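Uncharacterized protein (Acinetobacter baumannii, PDB 4L3U) is of unknown function and folds as a compact, single-chain all-helical domain of the DUF4844 family. Local coordinates at residues Lys25-Asp30 with Thr58-Ile63; Ser17-Gln22 with Ala64-Lys69; Asp30-Asp35 with Arg98-Thr103. All coordinates share one frame; numbering follows the deposited sequence.

Contact 1. Residues Lys25-Asp30 with Thr58-Ile63; sequences KFKAQD and TAQAFI
The C-terminal end of helix 14-27 packs here against the C-terminal half of helix 45-68, and Lys27 meets Ala59 and Gln60. At the base of the contact Lys27 CB lies 3.9 Å from Ala59 CB. The first side-chain bond of each residue points toward the other segment, and alanine suits the place because a lone methyl lets the two backbones come close: the CA atoms of Lys27 and Ala59 are 5.7 Å apart. This close approach belongs to an all-alpha fold, without strands, in which the two helices lie side by side, with Phe62, on another flank of helix 45-68, packing on Leu77, Val80 and Leu81 of helix 74-86. A long lysine can lay CB on Ala59 and still carry its charge to the edge. Beyond CB it leaves Ala59 and runs toward Gln60. Its CG stands opposite the backbone N (chi1 179°), and a bend at chi3 (68°) turns the chain aside beyond CD. Gln60 bends at chi2 and presents OE1, which accepts a weak hydrogen bond of 3.4 Å from Lys27 NZ; the lysine's CD also passes 3.8 Å from Gln60 OE1. The stronger partner of the ammonium is Glu24, one turn back on its own helix, in a salt bridge.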
ATOM      1  N   LYS A  25      12.831   1.086  -5.402  1.00 32.94           N
ATOM      2  CA  LYS A  25      12.709  -0.163  -6.134  1.00 33.68           C
ATOM      3  C   LYS A  25      11.257  -0.612  -6.100  1.00 33.37           C
ATOM      4  O   LYS A  25      10.678  -0.949  -7.130  1.00 35.55           O
ATOM      5  CB  LYS A  25      13.616  -1.228  -5.518  1.00 35.72           C
ATOM      6  CG  LYS A  25      13.569  -2.572  -6.223  1.00 37.82           C
ATOM      7  N   PHE A  26      10.672  -0.589  -4.909  1.00 31.42           N
ATOM      8  CA  PHE A  26       9.286  -0.989  -4.712  1.00 30.68           C
ATOM      9  C   PHE A  26       8.343  -0.176  -5.586  1.00 32.35           C
ATOM     10  O   PHE A  26       7.394  -0.703  -6.153  1.00 34.44           O
ATOM     11  CB  PHE A  26       8.904  -0.817  -3.243  1.00 30.96           C
ATOM     12  CG  PHE A  26       7.610  -1.478  -2.874  1.00 32.13           C
ATOM     13  CD1 PHE A  26       7.538  -2.853  -2.746  1.00 32.88           C
ATOM     14  CD2 PHE A  26       6.468  -0.730  -2.652  1.00 30.21           C
ATOM     15  CE1 PHE A  26       6.350  -3.472  -2.404  1.00 31.53           C
ATOM     16  CE2 PHE A  26       5.278  -1.346  -2.311  1.00 27.88           C
ATOM     17  CZ  PHE A  26       5.221  -2.718  -2.186  1.00 28.23           C
ATOM     18  N   LYS A  27       8.618   1.114  -5.693  1.00 32.84           N
ATOM     19  CA  LYS A  27       7.790   2.020  -6.469  1.00 33.23           C
ATOM     20  C   LYS A  27       7.693   1.610  -7.944  1.00 33.80           C
ATOM     21  O   LYS A  27       6.660   1.812  -8.583  1.00 33.29           O
ATOM     22  CB  LYS A  27       8.377   3.424  -6.348  1.00 35.17           C
ATOM     23  CG  LYS A  27       7.645   4.493  -7.117  1.00 37.25           C
ATOM     24  CD  LYS A  27       8.389   5.820  -7.049  1.00 40.10           C
ATOM     25  CE  LYS A  27       9.712   5.773  -7.810  1.00 41.10           C
ATOM     26  NZ  LYS A  27      10.396   7.096  -7.834  1.00 41.59           N
ATOM     27  N   ALA A  28       8.768   1.027  -8.471  1.00 34.88           N
ATOM     28  CA  ALA A  28       8.868   0.721  -9.900  1.00 35.03           C
ATOM     29  C   ALA A  28       8.320  -0.653 -10.274  1.00 34.24           C
ATOM     30  O   ALA A  28       8.269  -1.006 -11.451  1.00 35.48           O
ATOM     31  CB  ALA A  28      10.314   0.828 -10.350  1.00 36.06           C
ATOM     32  N   GLN A  29       7.912  -1.425  -9.277  1.00 31.95           N
ATOM     33  CA  GLN A  29       7.441  -2.777  -9.518  1.00 33.10           C
ATOM     34  C   GLN A  29       5.964  -2.795  -9.877  1.00 32.40           C
ATOM     35  O   GLN A  29       5.215  -1.880  -9.530  1.00 34.63           O
ATOM     36  CB  GLN A  29       7.684  -3.636  -8.281  1.00 35.63           C
ATOM     37  CG  GLN A  29       9.150  -3.799  -7.932  1.00 40.68           C
ATOM     38  CD  GLN A  29       9.351  -4.304  -6.522  1.00 45.23           C
ATOM     39  OE1 GLN A  29       8.392  -4.657  -5.836  1.00 46.55           O
ATOM     40  NE2 GLN A  29      10.602  -4.333  -6.075  1.00 47.60           N
ATOM     41  N   ASP A  30       5.558  -3.837 -10.595  1.00 31.23           N
ATOM     42  CA  ASP A  30       4.152  -4.126 -10.811  1.00 30.32           C
ATOM     43  C   ASP A  30       3.719  -4.986  -9.638  1.00 31.36           C
ATOM     44  O   ASP A  30       4.249  -6.078  -9.441  1.00 33.89           O
ATOM     45  CB  ASP A  30       3.959  -4.886 -12.122  1.00 32.95           C
ATOM     46  CG  ASP A  30       2.495  -5.081 -12.481  1.00 36.65           C
ATOM     47  OD1 ASP A  30       1.617  -4.833 -11.628  1.00 38.16           O
ATOM     48  OD2 ASP A  30       2.218  -5.495 -13.624  1.00 38.80           O
ATOM     49  N   THR A  58       2.192   6.522  -2.854  1.00 23.79           N
ATOM     50  CA  THR A  58       2.433   6.317  -1.433  1.00 20.03           C
ATOM     51  C   THR A  58       3.911   6.068  -1.160  1.00 21.74           C
ATOM     52  O   THR A  58       4.456   6.551  -0.172  1.00 22.99           O
ATOM     53  CB  THR A  58       1.617   5.135  -0.901  1.00 19.70           C
ATOM     54  OG1 THR A  58       0.229   5.358  -1.170  1.00 24.93           O
ATOM     55  CG2 THR A  58       1.820   4.973   0.598  1.00 19.38           C
ATOM     56  N   ALA A  59       4.552   5.306  -2.037  1.00 20.69           N
ATOM     57  CA  ALA A  59       5.986   5.075  -1.949  1.00 21.10           C
ATOM     58  C   ALA A  59       6.741   6.402  -2.009  1.00 29.06           C
ATOM     59  O   ALA A  59       7.685   6.623  -1.255  1.00 28.17           O
ATOM     60  CB  ALA A  59       6.438   4.162  -3.075  1.00 21.64           C
ATOM     61  N   GLN A  60       6.313   7.288  -2.903  1.00 29.09           N
ATOM     62  CA  GLN A  60       6.987   8.566  -3.083  1.00 28.15           C
ATOM     63  C   GLN A  60       6.745   9.490  -1.897  1.00 26.77           C
ATOM     64  O   GLN A  60       7.572  10.345  -1.587  1.00 26.24           O
ATOM     65  CB  GLN A  60       6.524   9.241  -4.373  1.00 28.85           C
ATOM     66  CG  GLN A  60       7.321  10.477  -4.719  1.00 33.84           C
ATOM     67  CD  GLN A  60       8.808  10.193  -4.828  1.00 35.04           C
ATOM     68  OE1 GLN A  60       9.221   9.219  -5.462  1.00 35.03           O
ATOM     69  NE2 GLN A  60       9.620  11.035  -4.196  1.00 34.41           N
ATOM     70  N   ALA A  61       5.601   9.319  -1.241  1.00 26.66           N
ATOM     71  CA  ALA A  61       5.284  10.079  -0.038  1.00 24.75           C
ATOM     72  C   ALA A  61       6.231   9.709   1.106  1.00 25.15           C
ATOM     73  O   ALA A  61       6.734  10.584   1.815  1.00 26.51           O
ATOM     74  CB  ALA A  61       3.833   9.841   0.367  1.00 20.26           C
ATOM     75  N   PHE A  62       6.475   8.411   1.274  1.00 25.19           N
ATOM     76  CA  PHE A  62       7.390   7.925   2.301  1.00 25.52           C
ATOM     77  C   PHE A  62       8.810   8.434   2.054  1.00 25.77           C
ATOM     78  O   PHE A  62       9.528   8.774   2.993  1.00 27.66           O
ATOM     79  CB  PHE A  62       7.393   6.393   2.338  1.00 25.07           C
ATOM     80  CG  PHE A  62       6.245   5.790   3.109  1.00 24.00           C
ATOM     81  CD1 PHE A  62       6.178   5.904   4.489  1.00 22.43           C
ATOM     82  CD2 PHE A  62       5.249   5.079   2.456  1.00 24.07           C
ATOM     83  CE1 PHE A  62       5.133   5.336   5.198  1.00 22.66           C
ATOM     84  CE2 PHE A  62       4.201   4.511   3.163  1.00 22.66           C
ATOM     85  CZ  PHE A  62       4.146   4.638   4.534  1.00 21.51           C
ATOM     86  N   ILE A  63       9.211   8.479   0.787  1.00 25.87           N
ATOM     87  CA  ILE A  63      10.545   8.948   0.426  1.00 24.76           C
ATOM     88  C   ILE A  63      10.715  10.403   0.844  1.00 24.99           C
ATOM     89  O   ILE A  63      11.724  10.769   1.440  1.00 28.15           O
ATOM     90  CB  ILE A  63      10.814   8.772  -1.086  1.00 23.02           C
ATOM     91  CG1 ILE A  63      10.878   7.279  -1.422  1.00 26.63           C
ATOM     92  CG2 ILE A  63      12.123   9.443  -1.489  1.00 23.88           C
ATOM     93  CD1 ILE A  63      10.841   6.956  -2.896  1.00 28.08           C
TER

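Contact 2. Residues Ser17-Gln22 with Ala64-Lys69; sequences SIVIQQ and ALYQQK
Val19 and Ile20 of helix 14-27 meet Tyr66 and Gln67 near the end of helix 45-68, in an antiparallel helix pair whose local axes approach to 9.9 Å at 164°. Val19 CG1 sits over one face of the Tyr66 ring, 4.0 Å from its centroid and 23° off the normal, a CH-pi contact displaced toward the CE2-CZ rim. A short valine suits this place, since its CG1 methyl, opposite the backbone N (chi1 175°), can rest on the ring face. Ile20 works at the other end of the tyrosine. Its CG1 lies 3.9 Å from Tyr66 CB, so the two aliphatic residues touch the tyrosine at its ring and at its root. Toward the solvent side, Gln67 has an aliphatic stem that can pack while its amide lies at the surface: the stem crosses Ile20 at about a right angle, with Gln67 CG 3.9 Å from Ile20 CD1. Farther out, Tyr66 also rests on Leu77 and Pro72 and on Val112 of helix 95-112, which helps explain why a large aromatic is buried here, while Val19 packs on Ile111 of that same helix. A polar tie joins the two helices as well, Asn16 ND2 giving a hydrogen bond to Tyr66 O.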
ATOM      1  N   SER A  17      18.930   6.003   4.049  1.00 44.22           N
ATOM      2  CA  SER A  17      19.191   5.832   2.619  1.00 45.54           C
ATOM      3  C   SER A  17      18.782   4.446   2.118  1.00 44.94           C
ATOM      4  O   SER A  17      18.394   4.289   0.960  1.00 45.60           O
ATOM      5  CB  SER A  17      20.674   6.070   2.318  1.00 48.16           C
ATOM      6  OG  SER A  17      21.494   5.193   3.068  1.00 49.37           O
ATOM      7  N   ILE A  18      18.878   3.445   2.991  1.00 44.53           N
ATOM      8  CA  ILE A  18      18.520   2.068   2.639  1.00 42.86           C
ATOM      9  C   ILE A  18      17.024   1.950   2.416  1.00 38.04           C
ATOM     10  O   ILE A  18      16.582   1.414   1.400  1.00 37.89           O
ATOM     11  CB  ILE A  18      18.933   1.060   3.738  1.00 46.00           C
ATOM     12  CG1 ILE A  18      20.452   1.028   3.872  1.00 51.29           C
ATOM     13  CG2 ILE A  18      18.432  -0.350   3.405  1.00 44.90           C
ATOM     14  CD1 ILE A  18      20.963   0.320   5.117  1.00 53.91           C
ATOM     15  N   VAL A  19      16.253   2.436   3.382  1.00 35.80           N
ATOM     16  CA  VAL A  19      14.801   2.418   3.281  1.00 34.81           C
ATOM     17  C   VAL A  19      14.386   3.116   1.987  1.00 34.53           C
ATOM     18  O   VAL A  19      13.544   2.613   1.249  1.00 36.39           O
ATOM     19  CB  VAL A  19      14.134   3.090   4.510  1.00 27.09           C
ATOM     20  CG1 VAL A  19      12.629   3.174   4.335  1.00 26.97           C
ATOM     21  CG2 VAL A  19      14.455   2.322   5.783  1.00 27.35           C
ATOM     22  N   ILE A  20      15.004   4.259   1.702  1.00 33.81           N
ATOM     23  CA  ILE A  20      14.711   4.992   0.475  1.00 32.53           C
ATOM     24  C   ILE A  20      15.018   4.144  -0.764  1.00 33.45           C
ATOM     25  O   ILE A  20      14.272   4.182  -1.735  1.00 33.55           O
ATOM     26  CB  ILE A  20      15.465   6.349   0.414  1.00 32.52           C
ATOM     27  CG1 ILE A  20      14.838   7.348   1.392  1.00 29.82           C
ATOM     28  CG2 ILE A  20      15.434   6.938  -1.003  1.00 32.78           C
ATOM     29  CD1 ILE A  20      15.560   8.689   1.473  1.00 28.70           C
ATOM     30  N   GLN A  21      16.099   3.368  -0.728  1.00 35.36           N
ATOM     31  CA  GLN A  21      16.437   2.496  -1.853  1.00 37.00           C
ATOM     32  C   GLN A  21      15.384   1.409  -2.022  1.00 35.43           C
ATOM     33  O   GLN A  21      15.023   1.049  -3.144  1.00 35.20           O
ATOM     34  CB  GLN A  21      17.820   1.866  -1.660  1.00 39.18           C
ATOM     35  CG  GLN A  21      18.967   2.853  -1.774  1.00 40.17           C
ATOM     36  N   GLN A  22      14.895   0.886  -0.903  1.00 34.36           N
ATOM     37  CA  GLN A  22      13.843  -0.122  -0.931  1.00 34.42           C
ATOM     38  C   GLN A  22      12.569   0.450  -1.545  1.00 30.05           C
ATOM     39  O   GLN A  22      11.901  -0.204  -2.342  1.00 30.11           O
ATOM     40  CB  GLN A  22      13.538  -0.612   0.482  1.00 36.87           C
ATOM     41  CG  GLN A  22      14.669  -1.350   1.167  1.00 41.46           C
ATOM     42  CD  GLN A  22      14.245  -1.897   2.516  1.00 44.40           C
ATOM     43  OE1 GLN A  22      14.307  -1.203   3.531  1.00 44.38           O
ATOM     44  NE2 GLN A  22      13.789  -3.143   2.529  1.00 46.53           N
ATOM     45  N   ALA A  64       9.708  11.217   0.548  1.00 25.88           N
ATOM     46  CA  ALA A  64       9.719  12.633   0.899  1.00 25.26           C
ATOM     47  C   ALA A  64       9.834  12.818   2.402  1.00 25.52           C
ATOM     48  O   ALA A  64      10.445  13.774   2.877  1.00 27.15           O
ATOM     49  CB  ALA A  64       8.458  13.306   0.389  1.00 23.36           C
ATOM     50  N   LEU A  65       9.239  11.898   3.150  1.00 26.28           N
ATOM     51  CA  LEU A  65       9.298  11.947   4.599  1.00 26.18           C
ATOM     52  C   LEU A  65      10.717  11.671   5.079  1.00 26.65           C
ATOM     53  O   LEU A  65      11.269  12.437   5.863  1.00 29.31           O
ATOM     54  CB  LEU A  65       8.316  10.941   5.201  1.00 22.72           C
ATOM     55  CG  LEU A  65       8.343  10.777   6.719  1.00 21.95           C
ATOM     56  CD1 LEU A  65       8.174  12.115   7.421  1.00 23.26           C
ATOM     57  CD2 LEU A  65       7.262   9.805   7.143  1.00 21.38           C
ATOM     58  N   TYR A  66      11.308  10.583   4.595  1.00 28.33           N
ATOM     59  CA  TYR A  66      12.659  10.205   5.008  1.00 30.84           C
ATOM     60  C   TYR A  66      13.707  11.202   4.539  1.00 35.37           C
ATOM     61  O   TYR A  66      14.780  11.306   5.133  1.00 38.96           O
ATOM     62  CB  TYR A  66      13.018   8.815   4.488  1.00 29.78           C
ATOM     63  CG  TYR A  66      12.484   7.694   5.348  1.00 28.45           C
ATOM     64  CD1 TYR A  66      13.191   7.244   6.452  1.00 28.87           C
ATOM     65  CD2 TYR A  66      11.270   7.089   5.059  1.00 26.17           C
ATOM     66  CE1 TYR A  66      12.704   6.222   7.243  1.00 28.80           C
ATOM     67  CE2 TYR A  66      10.776   6.067   5.843  1.00 26.19           C
ATOM     68  CZ  TYR A  66      11.495   5.636   6.934  1.00 27.37           C
ATOM     69  OH  TYR A  66      11.006   4.618   7.716  1.00 26.75           O
ATOM     70  N   GLN A  67      13.405  11.926   3.469  1.00 33.65           N
ATOM     71  CA  GLN A  67      14.311  12.953   2.984  1.00 33.61           C
ATOM     72  C   GLN A  67      14.293  14.182   3.882  1.00 35.21           C
ATOM     73  O   GLN A  67      15.286  14.896   3.972  1.00 38.24           O
ATOM     74  CB  GLN A  67      13.955  13.344   1.556  1.00 33.43           C
ATOM     75  CG  GLN A  67      14.386  12.322   0.530  1.00 34.14           C
ATOM     76  CD  GLN A  67      13.894  12.659  -0.857  1.00 35.04           C
ATOM     77  OE1 GLN A  67      13.000  13.489  -1.027  1.00 35.39           O
ATOM     78  NE2 GLN A  67      14.478  12.018  -1.860  1.00 35.83           N
ATOM     79  N   GLN A  68      13.167  14.424   4.545  1.00 36.63           N
ATOM     80  CA  GLN A  68      13.029  15.590   5.413  1.00 37.81           C
ATOM     81  C   GLN A  68      13.201  15.246   6.890  1.00 35.33           C
ATOM     82  O   GLN A  68      13.218  16.134   7.742  1.00 34.22           O
ATOM     83  CB  GLN A  68      11.665  16.249   5.205  1.00 41.59           C
ATOM     84  CG  GLN A  68      11.516  16.959   3.872  1.00 46.96           C
ATOM     85  CD  GLN A  68      10.269  17.821   3.812  1.00 52.82           C
ATOM     86  OE1 GLN A  68       9.438  17.669   2.915  1.00 55.29           O
ATOM     87  NE2 GLN A  68      10.136  18.737   4.767  1.00 54.31           N
ATOM     88  N   LYS A  69      13.334  13.958   7.184  1.00 34.55           N
ATOM     89  CA  LYS A  69      13.370  13.481   8.559  1.00 34.15           C
ATOM     90  C   LYS A  69      14.283  12.270   8.626  1.00 37.26           C
ATOM     91  O   LYS A  69      14.029  11.266   7.967  1.00 38.71           O
ATOM     92  CB  LYS A  69      11.950  13.112   8.998  1.00 33.17           C
ATOM     93  CG  LYS A  69      11.813  12.479  10.370  1.00 33.47           C
ATOM     94  CD  LYS A  69      11.930  13.490  11.489  1.00 35.18           C
ATOM     95  CE  LYS A  69      11.320  12.939  12.763  1.00 36.49           C
ATOM     96  NZ  LYS A  69      11.412  13.889  13.896  1.00 38.40           N
TER

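Contact 3. Residues Asp30-Asp35 with Arg98-Thr103; sequences DHFAGD and REQVAT
Phe32 and His31, in the loop that follows helix 14-27, meet Gln100 and Val101 on helix 95-112 through apolar packing and one weak polar bond. The apolar part centres on the phenyl ring. Val101 CG2 comes to the ring edge, near its plane, 3.6 Å from Phe32 CE1. Gln100 approaches obliquely, its CG 3.7 Å from Phe32 CD1, and the two side chains slide past each other in opposite directions with ring and amide planes 73° apart. The glutamine thus offers methylenes to the phenyl ring and keeps its amide for a polar partner. Phe32 CG lies beside the backbone N (chi1 -57°), which carries the ring end nearer the helix than the first bond of the side chain would suggest.

In this all-helical domain Phe32 packs on two helices, meeting Arg48, Leu51 and Asn52 of helix 45-68 as well as helix 95-112; on its own side Val101 also rests on Trp124 of helix 120-134. A buried phenylalanine suits such a junction, since its flat ring can be lined from several directions.

The polar bond across the contact runs from Gln100 NE2 to His31 O; it is weak at 3.3 Å, though fairly straight at 158°. Within the loop, Asp30 OD1 accepts from Phe32 N at 3.0 Å, forming an Asx turn. The N-H arrives from above the carboxylate plane. Aspartate is short enough to reach forward to the amide two residues on, and its carboxylate is held in turn by Asn52 and by a salt bridge to Arg48.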
ATOM      1  N   ASP A  30       5.558  -3.837 -10.595  1.00 31.23           N
ATOM      2  CA  ASP A  30       4.152  -4.126 -10.811  1.00 30.32           C
ATOM      3  C   ASP A  30       3.719  -4.986  -9.638  1.00 31.36           C
ATOM      4  O   ASP A  30       4.249  -6.078  -9.441  1.00 33.89           O
ATOM      5  CB  ASP A  30       3.959  -4.886 -12.122  1.00 32.95           C
ATOM      6  CG  ASP A  30       2.495  -5.081 -12.481  1.00 36.65           C
ATOM      7  OD1 ASP A  30       1.617  -4.833 -11.628  1.00 38.16           O
ATOM      8  OD2 ASP A  30       2.218  -5.495 -13.624  1.00 38.80           O
ATOM      9  N   HIS A  31       2.765  -4.493  -8.856  1.00 30.20           N
ATOM     10  CA  HIS A  31       2.349  -5.185  -7.643  1.00 28.40           C
ATOM     11  C   HIS A  31       1.098  -6.032  -7.825  1.00 29.07           C
ATOM     12  O   HIS A  31       0.559  -6.561  -6.851  1.00 31.01           O
ATOM     13  CB  HIS A  31       2.114  -4.168  -6.534  1.00 26.90           C
ATOM     14  CG  HIS A  31       3.321  -3.353  -6.212  1.00 27.95           C
ATOM     15  ND1 HIS A  31       3.563  -2.123  -6.785  1.00 31.28           N
ATOM     16  CD2 HIS A  31       4.369  -3.598  -5.390  1.00 26.81           C
ATOM     17  CE1 HIS A  31       4.701  -1.641  -6.320  1.00 30.79           C
ATOM     18  NE2 HIS A  31       5.211  -2.519  -5.474  1.00 29.70           N
ATOM     19  N   PHE A  32       0.650  -6.177  -9.067  1.00 30.37           N
ATOM     20  CA  PHE A  32      -0.640  -6.798  -9.335  1.00 33.27           C
ATOM     21  C   PHE A  32      -0.581  -7.776 -10.497  1.00 34.56           C
ATOM     22  O   PHE A  32      -1.490  -7.844 -11.329  1.00 32.65           O
ATOM     23  CB  PHE A  32      -1.675  -5.705  -9.583  1.00 35.01           C
ATOM     24  CG  PHE A  32      -1.790  -4.734  -8.444  1.00 33.26           C
ATOM     25  CD1 PHE A  32      -2.610  -5.018  -7.365  1.00 32.48           C
ATOM     26  CD2 PHE A  32      -1.047  -3.565  -8.428  1.00 30.76           C
ATOM     27  CE1 PHE A  32      -2.707  -4.145  -6.303  1.00 28.73           C
ATOM     28  CE2 PHE A  32      -1.142  -2.689  -7.370  1.00 28.46           C
ATOM     29  CZ  PHE A  32      -1.974  -2.981  -6.305  1.00 27.55           C
ATOM     30  N   ALA A  33       0.502  -8.542 -10.532  1.00 38.72           N
ATOM     31  CA  ALA A  33       0.669  -9.604 -11.508  1.00 44.03           C
ATOM     32  C   ALA A  33       0.278 -10.929 -10.877  1.00 47.98           C
ATOM     33  O   ALA A  33       0.134 -11.025  -9.659  1.00 48.90           O
ATOM     34  CB  ALA A  33       2.107  -9.650 -11.989  1.00 46.03           C
ATOM     35  N   GLY A  34       0.092 -11.949 -11.705  1.00 52.78           N
ATOM     36  CA  GLY A  34      -0.224 -13.271 -11.204  1.00 57.98           C
ATOM     37  C   GLY A  34       0.955 -13.860 -10.452  1.00 60.63           C
ATOM     38  O   GLY A  34       2.090 -13.785 -10.923  1.00 63.84           O
ATOM     39  N   ASP A  35       0.697 -14.450  -9.289  1.00 58.50           N
ATOM     40  CA  ASP A  35       1.772 -14.980  -8.454  1.00 58.02           C
ATOM     41  C   ASP A  35       2.112 -16.422  -8.827  1.00 58.58           C
ATOM     42  O   ASP A  35       2.915 -17.072  -8.156  1.00 59.69           O
ATOM     43  CB  ASP A  35       1.399 -14.892  -6.969  1.00 57.70           C
ATOM     44  CG  ASP A  35       0.263 -15.819  -6.593  1.00 59.60           C
ATOM     45  OD1 ASP A  35      -0.509 -16.212  -7.489  1.00 62.01           O
ATOM     46  OD2 ASP A  35       0.140 -16.149  -5.395  1.00 58.69           O
ATOM     47  N   ARG A  98      -8.681  -6.368  -3.895  1.00 31.38           N
ATOM     48  CA  ARG A  98      -8.560  -5.666  -2.622  1.00 29.67           C
ATOM     49  C   ARG A  98      -7.551  -6.350  -1.707  1.00 29.40           C
ATOM     50  O   ARG A  98      -6.811  -5.683  -0.986  1.00 29.51           O
ATOM     51  CB  ARG A  98      -9.907  -5.558  -1.910  1.00 30.00           C
ATOM     52  CG  ARG A  98     -10.850  -4.548  -2.528  1.00 28.78           C
ATOM     53  CD  ARG A  98     -11.893  -4.092  -1.531  1.00 29.34           C
ATOM     54  NE  ARG A  98     -12.581  -5.221  -0.914  1.00 32.88           N
ATOM     55  CZ  ARG A  98     -13.610  -5.865  -1.456  1.00 34.90           C
ATOM     56  NH1 ARG A  98     -14.091  -5.500  -2.640  1.00 35.88           N
ATOM     57  NH2 ARG A  98     -14.159  -6.882  -0.811  1.00 35.68           N
ATOM     58  N   GLU A  99      -7.525  -7.679  -1.740  1.00 30.01           N
ATOM     59  CA  GLU A  99      -6.600  -8.444  -0.911  1.00 31.02           C
ATOM     60  C   GLU A  99      -5.161  -8.216  -1.349  1.00 30.39           C
ATOM     61  O   GLU A  99      -4.250  -8.191  -0.526  1.00 32.79           O
ATOM     62  CB  GLU A  99      -6.924  -9.938  -0.978  1.00 34.28           C
ATOM     63  CG  GLU A  99      -8.236 -10.330  -0.314  1.00 37.72           C
ATOM     64  CD  GLU A  99      -8.174 -10.294   1.205  1.00 42.06           C
ATOM     65  OE1 GLU A  99      -7.099  -9.979   1.762  1.00 43.54           O
ATOM     66  OE2 GLU A  99      -9.208 -10.586   1.842  1.00 44.35           O
ATOM     67  N   GLN A 100      -4.959  -8.053  -2.652  1.00 29.30           N
ATOM     68  CA  GLN A 100      -3.622  -7.838  -3.184  1.00 29.97           C
ATOM     69  C   GLN A 100      -3.113  -6.446  -2.813  1.00 27.38           C
ATOM     70  O   GLN A 100      -1.919  -6.257  -2.588  1.00 27.70           O
ATOM     71  CB  GLN A 100      -3.606  -8.018  -4.702  1.00 34.89           C
ATOM     72  CG  GLN A 100      -2.206  -8.065  -5.289  1.00 39.29           C
ATOM     73  CD  GLN A 100      -1.419  -9.278  -4.830  1.00 43.41           C
ATOM     74  OE1 GLN A 100      -1.987 -10.249  -4.326  1.00 44.98           O
ATOM     75  NE2 GLN A 100      -0.101  -9.225  -5.000  1.00 45.28           N
ATOM     76  N   VAL A 101      -4.021  -5.476  -2.756  1.00 25.86           N
ATOM     77  CA  VAL A 101      -3.669  -4.118  -2.353  1.00 26.98           C
ATOM     78  C   VAL A 101      -3.217  -4.104  -0.896  1.00 27.56           C
ATOM     79  O   VAL A 101      -2.253  -3.427  -0.543  1.00 27.71           O
ATOM     80  CB  VAL A 101      -4.857  -3.141  -2.532  1.00 26.21           C
ATOM     81  CG1 VAL A 101      -4.581  -1.800  -1.848  1.00 27.29           C
ATOM     82  CG2 VAL A 101      -5.144  -2.922  -3.999  1.00 26.41           C
ATOM     83  N   ALA A 102      -3.928  -4.850  -0.056  1.00 28.36           N
ATOM     84  CA  ALA A 102      -3.589  -4.961   1.355  1.00 26.58           C
ATOM     85  C   ALA A 102      -2.219  -5.609   1.527  1.00 28.13           C
ATOM     86  O   ALA A 102      -1.393  -5.126   2.293  1.00 31.15           O
ATOM     87  CB  ALA A 102      -4.648  -5.761   2.087  1.00 25.15           C
ATOM     88  N   THR A 103      -1.987  -6.703   0.811  1.00 28.51           N
ATOM     89  CA  THR A 103      -0.708  -7.398   0.859  1.00 30.10           C
ATOM     90  C   THR A 103       0.413  -6.464   0.417  1.00 30.67           C
ATOM     91  O   THR A 103       1.489  -6.445   1.011  1.00 31.71           O
ATOM     92  CB  THR A 103      -0.735  -8.650  -0.047  1.00 34.08           C
ATOM     93  OG1 THR A 103      -1.674  -9.597   0.477  1.00 36.32           O
ATOM     94  CG2 THR A 103       0.641  -9.307  -0.135  1.00 35.97           C
TER

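Contacts 1 and 2 are successive places along one helix pair, 14-27 with 45-68; their centres lie about 11 Å apart, and Ile63 CG2 meets Ile20 CG2 at 4.2 Å between them. Contact 3 begins where the first helix has ended: it shares Asp30 with contact 1, its centre is about 14 Å from that of contact 1, and the rings of Phe26 and His31 meet between the two. Contacts 2 and 3 do not touch; their centres stand about 24 Å apart, on opposite sides of the chain's centre. Between them, residues from Val19 to Phe32 meet helices 45-68 and 95-112. The protein's function is unknown, so none of the three can be related to an active site.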